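Local coordinates for protein chorismatase (Streptomyces hygroscopicus, PDB 4BPS) that hydrolyses chorismate to a dihydroxylated cyclohexadiene carboxylate and pyruvate in the biosynthesis of the immunosuppressants FK506 and FK520, at residues P132-I144 and T180-L194. Sequence-based numbering, arbitrary orientation.
Sequences PLLARTWNYVSGI and TGIGAHGGGITCVFL. With 3EB (3-(2-carboxyethyl)benzoic acid), chain B.
In this YjgF-like fold, strand 133-142 lies inside a mixed sheet: T180-A184 runs parallel to it, closing a beta-alpha-beta unit through helix 154-169, and I189-L194 runs antiparallel on its other flank. Alternate residues serve the two partners: Y140 N bonds to T190 O (2.8 Å), whereas N139 O and V141 N pair with I182 N and I182 O. A classic beta bulge sets A135 and R136 opposite the single residue L194, whose O accepts from A135 N and whose N donates to R136 O. R136 bends at chi2 (-63°), carrying its guanidinium over the W138 indole rim, NH2 3.3 Å above the ring plane. From there NH2 donates to T180 OG1 (2.9 Å) nearly in the guanidinium plane, and to T137 O; separate carboxylate oxygens of E340 hydrogen-bond T180 OG1 and W138 NE1. A leucine in place of R136 would probably leave T180 OG1 and T137 O without these donors and the indole without its polar cover. The broad rings of W138 and Y140 fill the face shared with V192, whose CG2 lies at the Y140 ring edge, yet keep polar ends, Y140 OH meeting K297. In the pocket for 3-(2-carboxyethyl)benzoic acid, a CB on G181 would crowd the benzoate carboxyl carbon, so glycine suits. N139, also of this pocket, has OD1 hydrogen-bonded to Y119 OH, and its N (2.8 Å) and ND2 (3.0 Å) grip T180 O from opposite faces of the carbonyl plane.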
ATOM      1  N   PRO A 132      11.342   3.349  13.763  1.00  6.46           N
ATOM      2  CA  PRO A 132      12.063   3.773  12.560  1.00  7.54           C
ATOM      3  C   PRO A 132      11.928   2.826  11.367  1.00  7.10           C
ATOM      4  O   PRO A 132      12.289   3.231  10.266  1.00  8.68           O
ATOM      5  CB  PRO A 132      13.522   3.815  13.032  1.00  9.32           C
ATOM      6  CG  PRO A 132      13.568   2.787  14.124  1.00  8.96           C
ATOM      7  CD  PRO A 132      12.257   2.960  14.853  1.00  7.60           C
ATOM      8  N   LEU A 133      11.472   1.591  11.550  1.00  6.44           N
ATOM      9  CA  LEU A 133      11.452   0.624  10.451  1.00  6.72           C
ATOM     10  C   LEU A 133      10.115   0.680   9.758  1.00  6.31           C
ATOM     11  O   LEU A 133       9.134   0.124  10.246  1.00  7.06           O
ATOM     12  CB  LEU A 133      11.719  -0.779  10.978  1.00  7.52           C
ATOM     13  CG  LEU A 133      13.054  -0.982  11.700  1.00  8.50           C
ATOM     14  CD1 LEU A 133      13.191  -2.463  12.088  1.00  8.55           C
ATOM     15  CD2 LEU A 133      14.258  -0.543  10.886  1.00 10.93           C
ATOM     16  N   LEU A 134      10.037   1.364   8.619  1.00  6.03           N
ATOM     17  CA  LEU A 134       8.784   1.338   7.879  1.00  6.28           C
ATOM     18  C   LEU A 134       8.531  -0.064   7.324  1.00  5.32           C
ATOM     19  O   LEU A 134       9.447  -0.718   6.835  1.00  5.87           O
ATOM     20  CB  LEU A 134       8.801   2.340   6.722  1.00  7.47           C
ATOM     21  CG  LEU A 134       8.681   3.797   7.127  1.00 10.07           C
ATOM     22  CD1 LEU A 134       9.018   4.674   5.919  1.00 11.49           C
ATOM     23  CD2 LEU A 134       7.257   4.110   7.595  1.00 12.12           C
ATOM     24  N   ALA A 135       7.278  -0.494   7.412  1.00  5.46           N
ATOM     25  CA  ALA A 135       6.872  -1.848   7.051  1.00  5.70           C
ATOM     26  C   ALA A 135       5.978  -1.922   5.821  1.00  4.89           C
ATOM     27  O   ALA A 135       5.935  -2.958   5.161  1.00  5.72           O
ATOM     28  CB  ALA A 135       6.128  -2.499   8.215  1.00  7.15           C
ATOM     29  N   ARG A 136       5.220  -0.859   5.559  1.00  4.77           N
ATOM     30  CA  ARG A 136       4.269  -0.870   4.457  1.00  4.74           C
ATOM     31  C   ARG A 136       3.815   0.560   4.251  1.00  4.52           C
ATOM     32  O   ARG A 136       3.550   1.253   5.247  1.00  4.75           O
ATOM     33  CB  ARG A 136       3.058  -1.760   4.776  1.00  5.08           C
ATOM     34  CG  ARG A 136       2.605  -2.660   3.665  1.00  5.51           C
ATOM     35  CD  ARG A 136       2.102  -1.936   2.413  1.00  5.08           C
ATOM     36  NE  ARG A 136       1.518  -2.863   1.441  1.00  4.99           N
ATOM     37  CZ  ARG A 136       1.031  -2.446   0.283  1.00  4.32           C
ATOM     38  NH1 ARG A 136       0.483  -3.306  -0.562  1.00  4.92           N
ATOM     39  NH2 ARG A 136       1.115  -1.169  -0.028  1.00  5.02           N
ATOM     40  N   THR A 137       3.723   1.031   3.014  1.00  4.41           N
ATOM     41  CA  THR A 137       3.145   2.324   2.731  1.00  4.54           C
ATOM     42  C   THR A 137       2.087   2.184   1.644  1.00  4.39           C
ATOM     43  O   THR A 137       2.154   1.286   0.801  1.00  4.54           O
ATOM     44  CB  THR A 137       4.208   3.353   2.254  1.00  5.13           C
ATOM     45  OG1 THR A 137       4.784   2.918   1.019  1.00  5.22           O
ATOM     46  CG2 THR A 137       5.279   3.572   3.301  1.00  5.84           C
ATOM     47  N   TRP A 138       1.120   3.110   1.656  1.00  4.08           N
ATOM     48  CA  TRP A 138       0.141   3.204   0.575  1.00  4.24           C
ATOM     49  C   TRP A 138      -0.001   4.674   0.209  1.00  4.54           C
ATOM     50  O   TRP A 138      -0.020   5.540   1.087  1.00  5.32           O
ATOM     51  CB  TRP A 138      -1.231   2.707   0.996  1.00  4.55           C
ATOM     52  CG  TRP A 138      -1.376   1.238   1.298  1.00  4.85           C
ATOM     53  CD1 TRP A 138      -1.924   0.294   0.480  1.00  4.93           C
ATOM     54  CD2 TRP A 138      -1.031   0.557   2.536  1.00  4.72           C
ATOM     55  NE1 TRP A 138      -1.959  -0.924   1.127  1.00  5.05           N
ATOM     56  CE2 TRP A 138      -1.407  -0.796   2.376  1.00  4.63           C
ATOM     57  CE3 TRP A 138      -0.465   0.958   3.751  1.00  4.93           C
ATOM     58  CZ2 TRP A 138      -1.243  -1.752   3.390  1.00  5.23           C
ATOM     59  CZ3 TRP A 138      -0.301   0.011   4.753  1.00  5.26           C
ATOM     60  CH2 TRP A 138      -0.697  -1.329   4.567  1.00  5.45           C
ATOM     61  N   ASN A 139      -0.163   4.922  -1.084  1.00  4.44           N
ATOM     62  CA  ASN A 139      -0.365   6.266  -1.626  1.00  4.73           C
ATOM     63  C   ASN A 139      -1.572   6.218  -2.550  1.00  4.09           C
ATOM     64  O   ASN A 139      -1.546   5.543  -3.583  1.00  4.73           O
ATOM     65  CB  ASN A 139       0.865   6.734  -2.420  1.00  5.37           C
ATOM     66  CG  ASN A 139       2.152   6.567  -1.641  1.00  5.41           C
ATOM     67  OD1 ASN A 139       2.484   7.405  -0.814  1.00  6.19           O
ATOM     68  ND2 ASN A 139       2.875   5.461  -1.888  1.00  5.74           N
ATOM     69  N   TYR A 140      -2.621   6.935  -2.145  1.00  4.08           N
ATOM     70  CA  TYR A 140      -3.870   7.033  -2.923  1.00  4.41           C
ATOM     71  C   TYR A 140      -3.845   8.425  -3.548  1.00  4.13           C
ATOM     72  O   TYR A 140      -3.988   9.425  -2.838  1.00  4.52           O
ATOM     73  CB  TYR A 140      -5.079   6.820  -2.025  1.00  4.87           C
ATOM     74  CG  TYR A 140      -5.059   5.456  -1.337  1.00  4.88           C
ATOM     75  CD1 TYR A 140      -5.369   4.305  -2.056  1.00  4.84           C
ATOM     76  CD2 TYR A 140      -4.713   5.310   0.001  1.00  5.16           C
ATOM     77  CE1 TYR A 140      -5.360   3.063  -1.470  1.00  5.10           C
ATOM     78  CE2 TYR A 140      -4.699   4.066   0.612  1.00  4.96           C
ATOM     79  CZ  TYR A 140      -5.027   2.939  -0.126  1.00  4.83           C
ATOM     80  OH  TYR A 140      -5.039   1.685   0.409  1.00  5.39           O
ATOM     81  N   VAL A 141      -3.609   8.472  -4.865  1.00  4.33           N
ATOM     82  CA  VAL A 141      -3.203   9.690  -5.569  1.00  4.87           C
ATOM     83  C   VAL A 141      -4.329  10.125  -6.492  1.00  4.65           C
ATOM     84  O   VAL A 141      -4.539   9.517  -7.539  1.00  4.95           O
ATOM     85  CB  VAL A 141      -1.894   9.431  -6.360  1.00  5.46           C
ATOM     86  CG1 VAL A 141      -1.452  10.697  -7.121  1.00  5.92           C
ATOM     87  CG2 VAL A 141      -0.764   8.944  -5.437  1.00  6.03           C
ATOM     88  N   SER A 142      -5.045  11.186  -6.120  1.00  5.19           N
ATOM     89  CA  SER A 142      -6.117  11.696  -6.945  1.00  5.85           C
ATOM     90  C   SER A 142      -5.618  12.122  -8.335  1.00  5.48           C
ATOM     91  O   SER A 142      -4.692  12.920  -8.466  1.00  6.13           O
ATOM     92  CB  SER A 142      -6.732  12.892  -6.278  1.00  6.44           C
ATOM     93  OG  SER A 142      -7.751  13.440  -7.086  1.00  6.69           O
ATOM     94  N   GLY A 143      -6.232  11.584  -9.378  1.00  5.23           N
ATOM     95  CA  GLY A 143      -5.864  11.979 -10.732  1.00  5.45           C
ATOM     96  C   GLY A 143      -4.457  11.543 -11.095  1.00  5.28           C
ATOM     97  O   GLY A 143      -3.714  12.311 -11.724  1.00  5.51           O
ATOM     98  N   ILE A 144      -4.092  10.313 -10.744  1.00  4.99           N
ATOM     99  CA  ILE A 144      -2.720   9.855 -10.891  1.00  5.32           C
ATOM    100  C   ILE A 144      -2.178   9.972 -12.326  1.00  4.84           C
ATOM    101  O   ILE A 144      -0.973  10.183 -12.501  1.00  5.40           O
ATOM    102  CB  ILE A 144      -2.621   8.395 -10.348  1.00  5.84           C
ATOM    103  CG1 ILE A 144      -1.172   7.946 -10.130  1.00  5.69           C
ATOM    104  CG2 ILE A 144      -3.397   7.400 -11.228  1.00  6.30           C
ATOM    105  CD1 ILE A 144      -1.085   6.671  -9.275  1.00  5.94           C
ATOM    106  N   THR A 180       2.058   0.792  -2.358  1.00  4.32           N
ATOM    107  CA  THR A 180       1.045   0.961  -3.393  1.00  4.46           C
ATOM    108  C   THR A 180       1.065   2.410  -3.837  1.00  4.19           C
ATOM    109  O   THR A 180       1.165   3.303  -2.990  1.00  4.60           O
ATOM    110  CB  THR A 180      -0.328   0.624  -2.836  1.00  4.63           C
ATOM    111  OG1 THR A 180      -0.328  -0.768  -2.512  1.00  4.80           O
ATOM    112  CG2 THR A 180      -1.465   0.938  -3.804  1.00  5.47           C
ATOM    113  N   GLY A 181       0.973   2.636  -5.154  1.00  4.66           N
ATOM    114  CA  GLY A 181       0.840   3.965  -5.743  1.00  5.55           C
ATOM    115  C   GLY A 181      -0.307   3.889  -6.731  1.00  5.53           C
ATOM    116  O   GLY A 181      -0.128   3.416  -7.856  1.00  6.66           O
ATOM    117  N   ILE A 182      -1.497   4.307  -6.312  1.00  5.33           N
ATOM    118  CA  ILE A 182      -2.706   3.977  -7.053  1.00  5.41           C
ATOM    119  C   ILE A 182      -3.583   5.216  -7.140  1.00  4.95           C
ATOM    120  O   ILE A 182      -3.446   6.125  -6.315  1.00  5.20           O
ATOM    121  CB  ILE A 182      -3.430   2.785  -6.340  1.00  6.29           C
ATOM    122  CG1 ILE A 182      -4.346   2.044  -7.295  1.00  7.22           C
ATOM    123  CG2 ILE A 182      -4.171   3.253  -5.065  1.00  6.81           C
ATOM    124  CD1 ILE A 182      -3.579   1.201  -8.286  1.00  8.37           C
ATOM    125  N   GLY A 183      -4.480   5.265  -8.126  1.00  5.26           N
ATOM    126  CA  GLY A 183      -5.320   6.439  -8.312  1.00  5.49           C
ATOM    127  C   GLY A 183      -6.443   6.554  -7.307  1.00  5.39           C
ATOM    128  O   GLY A 183      -6.874   5.590  -6.667  1.00  5.43           O
ATOM    129  N   ALA A 184      -6.926   7.781  -7.200  1.00  5.31           N
ATOM    130  CA  ALA A 184      -8.196   8.077  -6.553  1.00  5.69           C
ATOM    131  C   ALA A 184      -8.965   9.049  -7.453  1.00  5.21           C
ATOM    132  O   ALA A 184      -8.382   9.754  -8.278  1.00  5.69           O
ATOM    133  CB  ALA A 184      -7.965   8.680  -5.155  1.00  6.37           C
ATOM    134  N   HIS A 185     -10.276   9.132  -7.231  1.00  5.29           N
ATOM    135  CA  HIS A 185     -11.143   9.940  -8.080  1.00  5.91           C
ATOM    136  C   HIS A 185     -11.380  11.350  -7.519  1.00  6.33           C
ATOM    137  O   HIS A 185     -12.138  12.119  -8.103  1.00  7.64           O
ATOM    138  CB  HIS A 185     -12.489   9.246  -8.287  1.00  6.16           C
ATOM    139  CG  HIS A 185     -12.363   7.889  -8.906  1.00  6.25           C
ATOM    140  ND1 HIS A 185     -12.294   7.699 -10.268  1.00  7.39           N
ATOM    141  CD2 HIS A 185     -12.234   6.661  -8.340  1.00  6.22           C
ATOM    142  CE1 HIS A 185     -12.154   6.403 -10.513  1.00  7.14           C
ATOM    143  NE2 HIS A 185     -12.105   5.756  -9.362  1.00  6.50           N
ATOM    144  N   GLY A 186     -10.718  11.674  -6.411  1.00  5.86           N
ATOM    145  CA  GLY A 186     -10.757  12.987  -5.808  1.00  5.99           C
ATOM    146  C   GLY A 186      -9.941  12.918  -4.538  1.00  5.80           C
ATOM    147  O   GLY A 186      -9.519  11.846  -4.123  1.00  6.39           O
ATOM    148  N   GLY A 187      -9.700  14.066  -3.912  1.00  5.85           N
ATOM    149  CA  GLY A 187      -9.113  14.092  -2.593  1.00  6.08           C
ATOM    150  C   GLY A 187      -7.607  14.147  -2.476  1.00  5.42           C
ATOM    151  O   GLY A 187      -7.057  13.655  -1.481  1.00  6.18           O
ATOM    152  N   GLY A 188      -6.910  14.752  -3.432  1.00  5.29           N
ATOM    153  CA  GLY A 188      -5.472  14.935  -3.264  1.00  5.71           C
ATOM    154  C   GLY A 188      -4.732  13.618  -3.057  1.00  4.76           C
ATOM    155  O   GLY A 188      -5.045  12.596  -3.674  1.00  5.45           O
ATOM    156  N   ILE A 189      -3.718  13.651  -2.195  1.00  5.09           N
ATOM    157  CA  ILE A 189      -2.861  12.494  -1.981  1.00  4.89           C
ATOM    158  C   ILE A 189      -2.953  12.076  -0.519  1.00  4.57           C
ATOM    159  O   ILE A 189      -2.722  12.880   0.373  1.00  5.38           O
ATOM    160  CB  ILE A 189      -1.417  12.760  -2.389  1.00  5.19           C
ATOM    161  CG1 ILE A 189      -1.346  13.117  -3.889  1.00  5.88           C
ATOM    162  CG2 ILE A 189      -0.544  11.530  -2.085  1.00  6.35           C
ATOM    163  CD1 ILE A 189       0.038  13.351  -4.436  1.00  6.68           C
ATOM    164  N   THR A 190      -3.277  10.796  -0.301  1.00  4.69           N
ATOM    165  CA  THR A 190      -3.375  10.209   1.030  1.00  4.74           C
ATOM    166  C   THR A 190      -2.280   9.152   1.172  1.00  4.69           C
ATOM    167  O   THR A 190      -2.121   8.303   0.292  1.00  5.00           O
ATOM    168  CB  THR A 190      -4.747   9.564   1.235  1.00  5.30           C
ATOM    169  OG1 THR A 190      -5.778  10.526   1.022  1.00  5.23           O
ATOM    170  CG2 THR A 190      -4.919   8.976   2.632  1.00  5.72           C
ATOM    171  N   CYS A 191      -1.575   9.213   2.297  1.00  4.78           N
ATOM    172  CA  CYS A 191      -0.533   8.253   2.638  1.00  5.09           C
ATOM    173  C   CYS A 191      -0.900   7.512   3.925  1.00  5.07           C
ATOM    174  O   CYS A 191      -1.274   8.127   4.937  1.00  5.93           O
ATOM    175  CB  CYS A 191       0.801   8.975   2.825  1.00  5.83           C
ATOM    176  SG  CYS A 191       2.186   7.918   3.364  1.00  8.34           S
ATOM    177  N   VAL A 192      -0.822   6.181   3.854  1.00  4.77           N
ATOM    178  CA  VAL A 192      -1.050   5.315   4.997  1.00  5.04           C
ATOM    179  C   VAL A 192       0.240   4.554   5.232  1.00  4.68           C
ATOM    180  O   VAL A 192       0.882   4.146   4.267  1.00  4.82           O
ATOM    181  CB  VAL A 192      -2.209   4.323   4.692  1.00  5.34           C
ATOM    182  CG1 VAL A 192      -2.508   3.415   5.874  1.00  5.88           C
ATOM    183  CG2 VAL A 192      -3.452   5.057   4.224  1.00  5.82           C
ATOM    184  N   PHE A 193       0.612   4.308   6.487  1.00  4.69           N
ATOM    185  CA  PHE A 193       1.833   3.550   6.724  1.00  5.15           C
ATOM    186  C   PHE A 193       1.782   2.744   8.013  1.00  4.95           C
ATOM    187  O   PHE A 193       1.060   3.095   8.975  1.00  4.96           O
ATOM    188  CB  PHE A 193       3.083   4.459   6.730  1.00  5.33           C
ATOM    189  CG  PHE A 193       3.089   5.466   7.845  1.00  6.25           C
ATOM    190  CD1 PHE A 193       2.438   6.689   7.694  1.00  7.57           C
ATOM    191  CD2 PHE A 193       3.735   5.191   9.046  1.00  7.54           C
ATOM    192  CE1 PHE A 193       2.427   7.615   8.722  1.00  8.60           C
ATOM    193  CE2 PHE A 193       3.730   6.114  10.074  1.00  9.32           C
ATOM    194  CZ  PHE A 193       3.066   7.326   9.906  1.00  9.35           C
ATOM    195  N   LEU A 194       2.539   1.654   7.996  1.00  4.47           N
ATOM    196  CA  LEU A 194       2.842   0.858   9.175  1.00  4.63           C
ATOM    197  C   LEU A 194       4.343   0.941   9.434  1.00  4.64           C
ATOM    198  O   LEU A 194       5.138   0.962   8.489  1.00  5.03           O
ATOM    199  CB  LEU A 194       2.487  -0.608   8.924  1.00  5.30           C
ATOM    200  CG  LEU A 194       0.998  -0.934   8.911  1.00  6.86           C
ATOM    201  CD1 LEU A 194       0.767  -2.284   8.236  1.00  7.11           C
ATOM    202  CD2 LEU A 194       0.438  -0.954  10.335  1.00  7.66           C
TER
HETATM  203  C   3EB B1345       5.238  -0.763 -10.770  1.00  5.35           C
HETATM  204  O   3EB B1345       6.033   0.165 -10.955  1.00  5.73           O
HETATM  205  CA  3EB B1345       3.750  -0.561 -10.822  1.00  5.53           C
HETATM  206  OAB 3EB B1345       4.790   4.356  -6.695  1.00  5.47           O
HETATM  207  OAD 3EB B1345       4.369   3.486  -4.698  1.00  5.49           O
HETATM  208  CAE 3EB B1345       3.449  -0.366  -7.796  1.00  5.28           C
HETATM  209  CAF 3EB B1345       3.624  -0.278  -6.421  1.00  4.97           C
HETATM  210  CAG 3EB B1345       3.555   0.771  -8.598  1.00  4.77           C
HETATM  211  CAH 3EB B1345       3.894   0.942  -5.825  1.00  5.00           C
HETATM  212  CAL 3EB B1345       4.402   3.406  -5.985  1.00  5.09           C
HETATM  213  CAM 3EB B1345       3.847   1.989  -7.983  1.00  4.86           C
HETATM  214  CAN 3EB B1345       4.037   2.085  -6.604  1.00  5.07           C
HETATM  215  OXT 3EB B1345       5.629  -1.978 -10.579  1.00  5.69           O
HETATM  216  C2  3EB B1345       3.313   0.730 -10.099  1.00  5.40           C
HETATM  217  O   HOH W   1      -6.340  10.624  -1.788  1.00  5.68           O
HETATM  218  O   HOH W   2      -6.579   8.832 -10.561  1.00  7.70           O